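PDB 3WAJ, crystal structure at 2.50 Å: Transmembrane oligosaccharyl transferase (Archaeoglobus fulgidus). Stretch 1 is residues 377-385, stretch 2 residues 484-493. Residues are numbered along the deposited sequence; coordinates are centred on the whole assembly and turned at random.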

# COMPACT_ATOMS: atom_id res chain seq x y z
N ALA A 377 18.99 5.97 7.04
CA ALA A 377 18.65 6.72 8.25
C ALA A 377 18.74 8.23 8.02
O ALA A 377 17.93 8.99 8.54
N VAL A 378 19.74 8.65 7.25
CA VAL A 378 19.87 10.05 6.86
C VAL A 378 18.72 10.46 5.92
O VAL A 378 18.15 11.54 6.06
N LEU A 379 18.38 9.59 4.97
CA LEU A 379 17.28 9.85 4.04
C LEU A 379 15.95 9.93 4.79
O LEU A 379 15.02 10.61 4.35
N HIS A 380 15.87 9.23 5.92
CA HIS A 380 14.62 9.06 6.64
C HIS A 380 14.45 10.01 7.84
O HIS A 380 13.32 10.34 8.21
N PHE A 381 15.55 10.46 8.43
CA PHE A 381 15.49 11.33 9.60
C PHE A 381 16.37 12.57 9.47
O PHE A 381 16.27 13.51 10.27
N GLY A 382 17.23 12.58 8.45
CA GLY A 382 18.25 13.61 8.33
C GLY A 382 19.28 13.46 9.43
O GLY A 382 19.74 12.36 9.73
N ALA A 383 19.65 14.59 10.03
CA ALA A 383 20.63 14.62 11.10
C ALA A 383 19.94 14.41 12.44
O ALA A 383 20.60 14.22 13.47
N LEU A 384 18.60 14.43 12.43
CA LEU A 384 17.81 14.19 13.64
C LEU A 384 17.98 12.76 14.12
O LEU A 384 17.66 12.43 15.26
N PHE A 385 18.49 11.92 13.23
CA PHE A 385 18.85 10.56 13.59
C PHE A 385 20.02 10.58 14.59
O PHE A 385 19.90 10.08 15.71
N PRO A 484 20.21 20.15 7.04
CA PRO A 484 20.05 19.13 6.00
C PRO A 484 18.78 18.28 6.18
O PRO A 484 18.47 17.49 5.29
N THR A 485 18.07 18.45 7.29
CA THR A 485 16.79 17.75 7.44
C THR A 485 15.58 18.61 7.01
O THR A 485 14.47 18.09 6.90
N TYR A 486 15.79 19.90 6.78
CA TYR A 486 14.79 20.69 6.06
C TYR A 486 14.95 20.42 4.58
O TYR A 486 13.97 20.38 3.83
N ILE A 487 16.19 20.23 4.16
CA ILE A 487 16.53 19.98 2.77
C ILE A 487 15.82 18.73 2.22
O ILE A 487 15.06 18.82 1.25
N LEU A 488 16.07 17.58 2.84
CA LEU A 488 15.39 16.34 2.45
C LEU A 488 13.87 16.49 2.56
O LEU A 488 13.14 16.06 1.67
N ALA A 489 13.42 17.10 3.65
CA ALA A 489 12.00 17.33 3.90
C ALA A 489 11.34 18.21 2.85
O ALA A 489 10.16 18.07 2.57
N ASP A 490 12.10 19.15 2.29
CA ASP A 490 11.57 19.98 1.22
C ASP A 490 11.59 19.22 -0.12
O ASP A 490 10.63 19.28 -0.91
N ALA A 491 12.67 18.47 -0.35
CA ALA A 491 12.84 17.72 -1.59
C ALA A 491 11.92 16.50 -1.69
O ALA A 491 11.61 16.05 -2.80
N GLN A 492 11.51 15.94 -0.55
CA GLN A 492 10.63 14.77 -0.56
C GLN A 492 9.16 15.17 -0.52
O GLN A 492 8.30 14.36 -0.78
N SER A 493 8.90 16.42 -0.19
CA SER A 493 7.56 16.92 0.06
C SER A 493 6.96 17.51 -1.21
O SER A 493 5.79 17.89 -1.25

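Where the helix of stretch 1 gives out, Gly382 turns to positive phi (68°) and brings its backbone against stretch 2, its CA 4.5 Å from the CA of Thr485. No side chain would fit here: an ideal CB on Gly382 would point toward stretch 2 and lie 2.4 Å from Thr485 CG2, a clash, and positive phi by itself favours glycine. The residue sits in a type II' turn from Phe381 to Leu384, closed by a weak hydrogen bond from Leu384 N to Phe381 O (3.3 Å).

Thr485 packs against this turn. Its CA-to-CB bond points toward stretch 1, with chi1 off the wells at 103°, and its methyl CG2 lies 3.6 Å from Gly382 CA and only 3.0 Å from Ala383 N, a tight approach of carbon to backbone nitrogen. Ala383 also points toward stretch 2; its CB reaches Thr485 CG2 at 3.9 Å and Pro484 CG at 4.3 Å, a small apolar patch. Leu384 (m, t) leaves CA sideways, and its CG comes within 4.2 Å of Thr485 OG1.

One turn further along stretch 2, Leu488 points toward the helix of stretch 1, with chi1 m and chi2 off the wells at -24°. Its CD2 lies 4.1 Å from Val378 O, a carbonyl already hydrogen-bonded to Gly382 N (2.8 Å). Leu379 (m, t) starts sideways, but its end comes nearer to stretch 2, its CD2 4.5 Å from Leu488 CD1.

The one hydrogen bond between the stretches is made by Gln492, which points toward stretch 1 with chi1 m and chi2 t: NE2 donates to Leu379 O at 2.9 Å, with an N-H...O angle of 158°. Its OE1 is satisfied elsewhere in the structure. His380 and Phe381, both m, point away; of Phe381 it is the O that reaches Thr485 CB (3.9 Å).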

# COMPACT_ATOMS: atom_id res chain seq x y z
CB ALA A 377 19.54 6.31 9.42
CB VAL A 378 21.23 10.36 6.19
CG1 VAL A 378 21.50 11.85 6.20
CG2 VAL A 378 22.34 9.62 6.91
CB LEU A 379 17.18 8.77 2.97
CG LEU A 379 18.11 8.79 1.75
CD1 LEU A 379 17.62 7.81 0.69
CD2 LEU A 379 18.23 10.19 1.17
CB HIS A 380 14.45 7.59 7.07
CG HIS A 380 14.46 6.61 5.93
ND1 HIS A 380 14.07 6.95 4.65
CD2 HIS A 380 14.81 5.31 5.89
CE1 HIS A 380 14.18 5.89 3.87
NE2 HIS A 380 14.63 4.88 4.59
CB PHE A 381 15.86 10.56 10.88
CG PHE A 381 15.17 9.23 11.01
CD1 PHE A 381 13.90 9.14 11.55
CD2 PHE A 381 15.79 8.07 10.56
CE1 PHE A 381 13.26 7.91 11.65
CE2 PHE A 381 15.16 6.84 10.67
CZ PHE A 381 13.89 6.76 11.21
CB ALA A 383 21.37 15.95 11.08
CB LEU A 384 16.33 14.49 13.40
CG LEU A 384 15.95 15.97 13.31
CD1 LEU A 384 14.50 16.17 13.74
CD2 LEU A 384 16.88 16.83 14.15
CB PHE A 385 19.22 9.79 12.33
CG PHE A 385 19.87 8.46 12.60
CD1 PHE A 385 19.26 7.53 13.42
CD2 PHE A 385 21.08 8.15 12.01
CE1 PHE A 385 19.86 6.30 13.66
CE2 PHE A 385 21.69 6.93 12.24
CZ PHE A 385 21.08 6.01 13.07
CB PRO A 484 21.31 18.26 6.16
CG PRO A 484 21.68 18.40 7.59
CD PRO A 484 21.27 19.79 8.01
CB THR A 485 16.59 17.14 8.85
OG1 THR A 485 15.71 17.95 9.63
CG2 THR A 485 17.91 17.02 9.55
CB TYR A 486 14.93 22.19 6.32
CG TYR A 486 13.99 22.99 5.45
CD1 TYR A 486 12.65 23.14 5.81
CD2 TYR A 486 14.41 23.56 4.25
CE1 TYR A 486 11.77 23.85 5.01
CE2 TYR A 486 13.54 24.26 3.44
CZ TYR A 486 12.22 24.40 3.83
OH TYR A 486 11.35 25.10 3.03
CB ILE A 487 18.06 19.86 2.58
CG1 ILE A 487 18.72 21.20 2.90
CG2 ILE A 487 18.41 19.44 1.16
CD1 ILE A 487 18.12 22.35 2.13
CB LEU A 488 15.88 15.16 3.29
CG LEU A 488 17.16 14.43 2.85
CD1 LEU A 488 17.39 14.61 1.36
CD2 LEU A 488 18.37 14.86 3.64
CB ALA A 489 11.81 17.94 5.25
CB ASP A 490 12.34 21.30 1.12
CG ASP A 490 11.74 22.24 0.10
OD1 ASP A 490 10.78 22.95 0.45
OD2 ASP A 490 12.22 22.24 -1.06
CB ALA A 491 14.27 17.29 -1.75
CB GLN A 492 10.93 13.88 0.64
CG GLN A 492 12.27 13.20 0.63
CD GLN A 492 12.52 12.43 1.91
OE1 GLN A 492 11.65 12.37 2.79
NE2 GLN A 492 13.70 11.84 2.04
CB SER A 493 7.65 18.01 1.13
OG SER A 493 6.47 18.77 1.19